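Local coordinates for protein fimbrium subunit Fim1C (Bacteroides vulgatus, PDB 4QB7) that is probably a component of the tip of the fimbriae, cell-surface filaments that mediate adhesion and biofilm formation, at residues Gly183-Thr191 with Gln242-Ser253. Numbering follows the deposited sequence.
Sequences GTDTKIFVT and QWGYNKSSINVS. With SO4 (sulfate ion), chain F; SO4 (sulfate ion), chain K; SO4 (sulfate ion), chain C.
A short antiparallel pairing joins Phe189 and Val190 of strand 186-196 to Asn251 and Ile250 of strand 250-251, while the chain just before, 242-249, folds over the Phe189 side of the sheet through a type I' turn. Val190 and Ile250 form the hydrogen-bonded pair, Val190 N reaching Ile250 O at 2.9 Å and Ile250 N returning to Val190 O. Val252 N continues the pairing to Ile188 O. Beyond it a side chain takes over: Ser253 OG accepts from Ile188 N at 3.0 Å and donates to Asn251 OD1, which also receives Ser253 N in an Asx turn. Phe189 lies under Tyr245 in an offset stack, centroids 4.6 Å apart and planes at 17°, with CE2 of Tyr245 over the rim of its face. CG anti to the carbonyl carbon (chi1 -60°) places the Phe189 ring between Tyr245 and Asn251 CB, near Gln242 CB and Ser249 OG, itself hydrogen-bonded to Thr240. A serine here would probably leave Tyr245 without its stacking partner and open a gap beneath the turn. Lys187 lays its CD against the Gln242 amide carbon, 3.7 Å away, and a water joins Lys187 NZ to Asn251 ND2. Trp243 brings CZ2 edge-on to Thr184 O. Tyr245 OH is hydrogen-bonded to Asp292 of strand 286-296, which pairs with 186-196, whereas Val190 and Ile250, on the other face, pack on Leu261 of strand 259-270.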
ATOM      1  N   GLY A 183      16.660  -8.562 -32.153  1.00 44.71           N
ATOM      2  CA  GLY A 183      16.803  -9.607 -33.154  1.00 44.76           C
ATOM      3  C   GLY A 183      16.592 -10.972 -32.538  1.00 48.85           C
ATOM      4  O   GLY A 183      15.931 -11.086 -31.506  1.00 49.54           O
ATOM      5  N   THR A 184      17.146 -12.011 -33.157  1.00 44.47           N
ATOM      6  CA  THR A 184      16.897 -13.371 -32.714  1.00 44.05           C
ATOM      7  C   THR A 184      18.002 -13.923 -31.813  1.00 49.16           C
ATOM      8  O   THR A 184      17.748 -14.844 -31.036  1.00 49.62           O
ATOM      9  CB  THR A 184      16.713 -14.284 -33.951  1.00 51.50           C
ATOM     10  OG1 THR A 184      17.874 -14.248 -34.795  1.00 53.79           O
ATOM     11  CG2 THR A 184      15.469 -13.948 -34.754  1.00 42.64           C
ATOM     12  N   ASP A 185      19.215 -13.365 -31.912  1.00 45.12           N
ATOM     13  CA  ASP A 185      20.412 -13.873 -31.252  1.00 42.73           C
ATOM     14  C   ASP A 185      20.828 -13.152 -29.960  1.00 45.15           C
ATOM     15  O   ASP A 185      21.889 -13.488 -29.409  1.00 44.39           O
ATOM     16  CB  ASP A 185      21.559 -13.832 -32.255  1.00 43.48           C
ATOM     17  CG  ASP A 185      21.600 -15.042 -33.175  1.00 55.44           C
ATOM     18  OD1 ASP A 185      20.503 -15.643 -33.432  1.00 54.86           O
ATOM     19  OD2 ASP A 185      22.730 -15.407 -33.638  1.00 62.30           O
ATOM     20  N   THR A 186      20.011 -12.196 -29.469  1.00 38.74           N
ATOM     21  CA  THR A 186      20.309 -11.459 -28.250  1.00 37.13           C
ATOM     22  C   THR A 186      19.050 -11.349 -27.401  1.00 42.07           C
ATOM     23  O   THR A 186      17.944 -11.109 -27.940  1.00 41.23           O
ATOM     24  CB  THR A 186      20.919 -10.093 -28.579  1.00 43.37           C
ATOM     25  OG1 THR A 186      22.194 -10.316 -29.183  1.00 51.28           O
ATOM     26  CG2 THR A 186      21.117  -9.219 -27.357  1.00 36.50           C
ATOM     27  N   LYS A 187      19.216 -11.581 -26.063  1.00 38.44           N
ATOM     28  CA  LYS A 187      18.119 -11.475 -25.098  1.00 38.59           C
ATOM     29  C   LYS A 187      18.599 -10.718 -23.858  1.00 42.38           C
ATOM     30  O   LYS A 187      19.805 -10.638 -23.619  1.00 41.09           O
ATOM     31  CB  LYS A 187      17.547 -12.873 -24.760  1.00 41.90           C
ATOM     32  CG  LYS A 187      16.947 -13.560 -26.012  1.00 43.73           C
ATOM     33  CD  LYS A 187      16.220 -14.831 -25.772  1.00 46.54           C
ATOM     34  CE  LYS A 187      15.705 -15.429 -27.061  1.00 56.21           C
ATOM     35  NZ  LYS A 187      14.655 -14.587 -27.705  1.00 73.29           N
ATOM     36  N   ILE A 188      17.678 -10.072 -23.138  1.00 40.64           N
ATOM     37  CA  ILE A 188      17.995  -9.357 -21.896  1.00 40.79           C
ATOM     38  C   ILE A 188      17.232 -10.050 -20.784  1.00 43.05           C
ATOM     39  O   ILE A 188      16.017 -10.270 -20.910  1.00 41.68           O
ATOM     40  CB  ILE A 188      17.707  -7.819 -21.891  1.00 44.22           C
ATOM     41  CG1 ILE A 188      18.424  -7.096 -22.993  1.00 45.01           C
ATOM     42  CG2 ILE A 188      18.065  -7.171 -20.516  1.00 44.13           C
ATOM     43  CD1 ILE A 188      18.032  -5.646 -23.046  1.00 52.10           C
ATOM     44  N   PHE A 189      17.935 -10.350 -19.683  1.00 39.11           N
ATOM     45  CA  PHE A 189      17.360 -10.992 -18.498  1.00 37.59           C
ATOM     46  C   PHE A 189      17.605 -10.157 -17.248  1.00 40.69           C
ATOM     47  O   PHE A 189      18.748  -9.771 -16.986  1.00 40.06           O
ATOM     48  CB  PHE A 189      17.944 -12.396 -18.317  1.00 38.52           C
ATOM     49  CG  PHE A 189      17.693 -13.327 -19.475  1.00 39.56           C
ATOM     50  CD1 PHE A 189      16.495 -14.030 -19.577  1.00 41.77           C
ATOM     51  CD2 PHE A 189      18.659 -13.517 -20.457  1.00 40.48           C
ATOM     52  CE1 PHE A 189      16.266 -14.896 -20.652  1.00 42.16           C
ATOM     53  CE2 PHE A 189      18.437 -14.399 -21.519  1.00 42.55           C
ATOM     54  CZ  PHE A 189      17.254 -15.098 -21.596  1.00 40.69           C
ATOM     55  N   VAL A 190      16.546  -9.859 -16.484  1.00 36.77           N
ATOM     56  CA  VAL A 190      16.708  -9.112 -15.233  1.00 36.09           C
ATOM     57  C   VAL A 190      16.864 -10.156 -14.116  1.00 43.99           C
ATOM     58  O   VAL A 190      16.097 -11.131 -14.062  1.00 43.90           O
ATOM     59  CB  VAL A 190      15.575  -8.092 -14.993  1.00 37.48           C
ATOM     60  CG1 VAL A 190      15.618  -7.531 -13.566  1.00 36.74           C
ATOM     61  CG2 VAL A 190      15.646  -6.968 -16.024  1.00 35.90           C
ATOM     62  N   THR A 191      17.906  -9.993 -13.273  1.00 40.84           N
ATOM     63  CA  THR A 191      18.248 -10.973 -12.237  1.00 39.80           C
ATOM     64  C   THR A 191      18.167 -10.400 -10.817  1.00 45.25           C
ATOM     65  O   THR A 191      18.190 -11.154  -9.842  1.00 48.27           O
ATOM     66  CB  THR A 191      19.673 -11.485 -12.510  1.00 42.32           C
ATOM     67  OG1 THR A 191      20.551 -10.358 -12.543  1.00 38.03           O
ATOM     68  CG2 THR A 191      19.795 -12.219 -13.853  1.00 41.06           C
ATOM     69  N   GLN A 242      18.782 -20.831 -22.127  1.00 52.09           N
ATOM     70  CA  GLN A 242      18.948 -20.121 -23.373  1.00 49.99           C
ATOM     71  C   GLN A 242      20.397 -20.104 -23.754  1.00 49.48           C
ATOM     72  O   GLN A 242      21.148 -19.321 -23.189  1.00 47.92           O
ATOM     73  CB  GLN A 242      18.427 -18.665 -23.170  1.00 51.06           C
ATOM     74  CG  GLN A 242      18.039 -17.910 -24.461  1.00 56.73           C
ATOM     75  CD  GLN A 242      16.778 -18.462 -25.057  1.00 73.17           C
ATOM     76  OE1 GLN A 242      15.690 -18.388 -24.453  1.00 79.14           O
ATOM     77  NE2 GLN A 242      16.915 -19.106 -26.203  1.00 59.21           N
ATOM     78  N   TRP A 243      20.804 -20.942 -24.713  1.00 45.87           N
ATOM     79  CA  TRP A 243      22.177 -21.010 -25.240  1.00 45.01           C
ATOM     80  C   TRP A 243      23.230 -21.129 -24.133  1.00 45.43           C
ATOM     81  O   TRP A 243      24.230 -20.432 -24.175  1.00 44.79           O
ATOM     82  CB  TRP A 243      22.489 -19.759 -26.119  1.00 44.45           C
ATOM     83  CG  TRP A 243      21.403 -19.354 -27.065  1.00 46.69           C
ATOM     84  CD1 TRP A 243      20.760 -20.148 -27.967  1.00 50.41           C
ATOM     85  CD2 TRP A 243      20.867 -18.034 -27.239  1.00 47.11           C
ATOM     86  NE1 TRP A 243      19.830 -19.415 -28.670  1.00 50.76           N
ATOM     87  CE2 TRP A 243      19.893 -18.109 -28.264  1.00 51.72           C
ATOM     88  CE3 TRP A 243      21.122 -16.788 -26.637  1.00 47.99           C
ATOM     89  CZ2 TRP A 243      19.168 -16.992 -28.691  1.00 50.83           C
ATOM     90  CZ3 TRP A 243      20.405 -15.679 -27.067  1.00 49.32           C
ATOM     91  CH2 TRP A 243      19.429 -15.791 -28.067  1.00 50.44           C
ATOM     92  N   GLY A 244      22.994 -21.989 -23.152  1.00 43.07           N
ATOM     93  CA  GLY A 244      23.879 -22.167 -22.003  1.00 42.64           C
ATOM     94  C   GLY A 244      23.572 -21.267 -20.819  1.00 45.74           C
ATOM     95  O   GLY A 244      24.013 -21.541 -19.702  1.00 46.59           O
ATOM     96  N   TYR A 245      22.825 -20.177 -21.045  1.00 41.06           N
ATOM     97  CA  TYR A 245      22.453 -19.235 -19.983  1.00 39.53           C
ATOM     98  C   TYR A 245      21.369 -19.875 -19.138  1.00 45.13           C
ATOM     99  O   TYR A 245      20.323 -20.208 -19.680  1.00 45.88           O
ATOM    100  CB  TYR A 245      22.009 -17.872 -20.567  1.00 37.73           C
ATOM    101  CG  TYR A 245      21.592 -16.871 -19.512  1.00 37.79           C
ATOM    102  CD1 TYR A 245      22.530 -16.044 -18.894  1.00 39.15           C
ATOM    103  CD2 TYR A 245      20.262 -16.772 -19.098  1.00 37.63           C
ATOM    104  CE1 TYR A 245      22.146 -15.109 -17.933  1.00 37.94           C
ATOM    105  CE2 TYR A 245      19.877 -15.863 -18.118  1.00 37.43           C
ATOM    106  CZ  TYR A 245      20.817 -15.018 -17.560  1.00 43.03           C
ATOM    107  OH  TYR A 245      20.425 -14.091 -16.637  1.00 47.75           O
ATOM    108  N   ASN A 246      21.617 -20.086 -17.836  1.00 42.46           N
ATOM    109  CA  ASN A 246      20.630 -20.744 -17.001  1.00 43.40           C
ATOM    110  C   ASN A 246      20.466 -20.125 -15.595  1.00 49.78           C
ATOM    111  O   ASN A 246      20.124 -20.815 -14.623  1.00 52.71           O
ATOM    112  CB  ASN A 246      20.922 -22.234 -16.904  1.00 46.34           C
ATOM    113  CG  ASN A 246      22.112 -22.610 -16.102  1.00 68.70           C
ATOM    114  OD1 ASN A 246      23.006 -21.802 -15.843  1.00 59.54           O
ATOM    115  ND2 ASN A 246      22.132 -23.860 -15.682  1.00 70.00           N
ATOM    116  N   LYS A 247      20.567 -18.820 -15.528  1.00 43.79           N
ATOM    117  CA  LYS A 247      20.370 -18.046 -14.310  1.00 43.01           C
ATOM    118  C   LYS A 247      18.859 -17.845 -14.073  1.00 46.70           C
ATOM    119  O   LYS A 247      18.118 -17.645 -15.030  1.00 46.77           O
ATOM    120  CB  LYS A 247      21.130 -16.702 -14.501  1.00 44.67           C
ATOM    121  CG  LYS A 247      21.194 -15.771 -13.318  1.00 56.13           C
ATOM    122  CD  LYS A 247      22.280 -16.103 -12.328  1.00 58.54           C
ATOM    123  CE  LYS A 247      22.125 -15.170 -11.153  1.00 64.80           C
ATOM    124  NZ  LYS A 247      22.704 -15.741  -9.912  1.00 77.70           N
ATOM    125  N   SER A 248      18.388 -17.929 -12.820  1.00 44.58           N
ATOM    126  CA  SER A 248      16.979 -17.656 -12.465  1.00 44.54           C
ATOM    127  C   SER A 248      16.763 -16.169 -12.729  1.00 49.40           C
ATOM    128  O   SER A 248      17.499 -15.333 -12.172  1.00 49.06           O
ATOM    129  CB  SER A 248      16.698 -18.029 -11.008  1.00 47.97           C
ATOM    130  OG  SER A 248      15.369 -17.759 -10.589  1.00 54.74           O
ATOM    131  N   SER A 249      15.868 -15.856 -13.691  1.00 45.53           N
ATOM    132  CA  SER A 249      15.675 -14.496 -14.203  1.00 43.51           C
ATOM    133  C   SER A 249      14.298 -14.257 -14.847  1.00 44.43           C
ATOM    134  O   SER A 249      13.465 -15.149 -14.863  1.00 45.41           O
ATOM    135  CB  SER A 249      16.737 -14.238 -15.264  1.00 45.52           C
ATOM    136  OG  SER A 249      16.504 -15.085 -16.381  1.00 51.12           O
ATOM    137  N   ILE A 250      14.075 -13.026 -15.360  1.00 38.70           N
ATOM    138  CA  ILE A 250      12.905 -12.593 -16.121  1.00 37.40           C
ATOM    139  C   ILE A 250      13.399 -12.111 -17.493  1.00 41.91           C
ATOM    140  O   ILE A 250      14.212 -11.190 -17.565  1.00 41.24           O
ATOM    141  CB  ILE A 250      12.022 -11.515 -15.413  1.00 39.87           C
ATOM    142  CG1 ILE A 250      11.450 -12.029 -14.072  1.00 40.75           C
ATOM    143  CG2 ILE A 250      10.865 -11.068 -16.319  1.00 39.19           C
ATOM    144  CD1 ILE A 250      11.649 -11.138 -12.983  1.00 44.57           C
ATOM    145  N   ASN A 251      12.913 -12.750 -18.572  1.00 39.49           N
ATOM    146  CA  ASN A 251      13.209 -12.341 -19.935  1.00 40.17           C
ATOM    147  C   ASN A 251      12.454 -11.060 -20.254  1.00 44.85           C
ATOM    148  O   ASN A 251      11.231 -11.093 -20.379  1.00 47.22           O
ATOM    149  CB  ASN A 251      12.812 -13.433 -20.905  1.00 40.71           C
ATOM    150  CG  ASN A 251      13.191 -13.173 -22.321  1.00 53.10           C
ATOM    151  OD1 ASN A 251      13.539 -12.074 -22.714  1.00 51.32           O
ATOM    152  ND2 ASN A 251      13.185 -14.207 -23.109  1.00 49.68           N
ATOM    153  N   VAL A 252      13.180  -9.953 -20.445  1.00 39.35           N
ATOM    154  CA  VAL A 252      12.588  -8.650 -20.746  1.00 38.05           C
ATOM    155  C   VAL A 252      12.947  -8.165 -22.181  1.00 42.62           C
ATOM    156  O   VAL A 252      12.910  -6.967 -22.424  1.00 42.98           O
ATOM    157  CB  VAL A 252      12.987  -7.600 -19.665  1.00 39.76           C
ATOM    158  CG1 VAL A 252      12.470  -7.990 -18.296  1.00 38.60           C
ATOM    159  CG2 VAL A 252      14.487  -7.363 -19.628  1.00 38.86           C
ATOM    160  N   SER A 253      13.205  -9.088 -23.135  1.00 40.17           N
ATOM    161  CA  SER A 253      13.675  -8.799 -24.511  1.00 40.52           C
ATOM    162  C   SER A 253      12.668  -8.129 -25.475  1.00 48.89           C
ATOM    163  O   SER A 253      13.107  -7.603 -26.502  1.00 51.24           O
ATOM    164  CB  SER A 253      14.182 -10.070 -25.171  1.00 42.30           C
ATOM    165  OG  SER A 253      15.031 -10.781 -24.286  1.00 48.13           O
TER
HETATM  166  S   SO4 F 405      20.303 -18.333  -9.696  0.70 75.67           S
HETATM  167  O1  SO4 F 405      20.019 -19.071 -10.921  0.70 70.16           O
HETATM  168  O2  SO4 F 405      19.577 -17.042  -9.659  0.70 78.40           O
HETATM  169  O3  SO4 F 405      19.875 -19.142  -8.549  0.70 80.90           O
HETATM  170  O4  SO4 F 405      21.727 -18.055  -9.572  0.70 74.28           O
HETATM  171  S   SO4 K 410      22.152 -11.045  -9.703  0.50 47.95           S
HETATM  172  O1  SO4 K 410      22.327 -11.265 -11.093  0.50 51.59           O
HETATM  173  O2  SO4 K 410      23.432 -10.639  -9.166  0.50 47.83           O
HETATM  174  O3  SO4 K 410      21.211  -9.977  -9.555  0.50 48.91           O
HETATM  175  O4  SO4 K 410      21.649 -12.289  -9.050  0.50 48.97           O
HETATM  176  S   SO4 C 402      25.143 -18.490 -16.638  0.50 43.48           S
HETATM  177  O1  SO4 C 402      25.702 -17.639 -17.717  0.50 50.68           O
HETATM  178  O2  SO4 C 402      24.305 -17.667 -15.796  0.50 44.84           O
HETATM  179  O3  SO4 C 402      24.295 -19.483 -17.296  0.50 41.25           O
HETATM  180  O4  SO4 C 402      26.237 -19.131 -15.851  0.50 35.06           O
HETATM  181  O   HOH W   1      12.457 -13.762 -26.145  1.00 47.59           O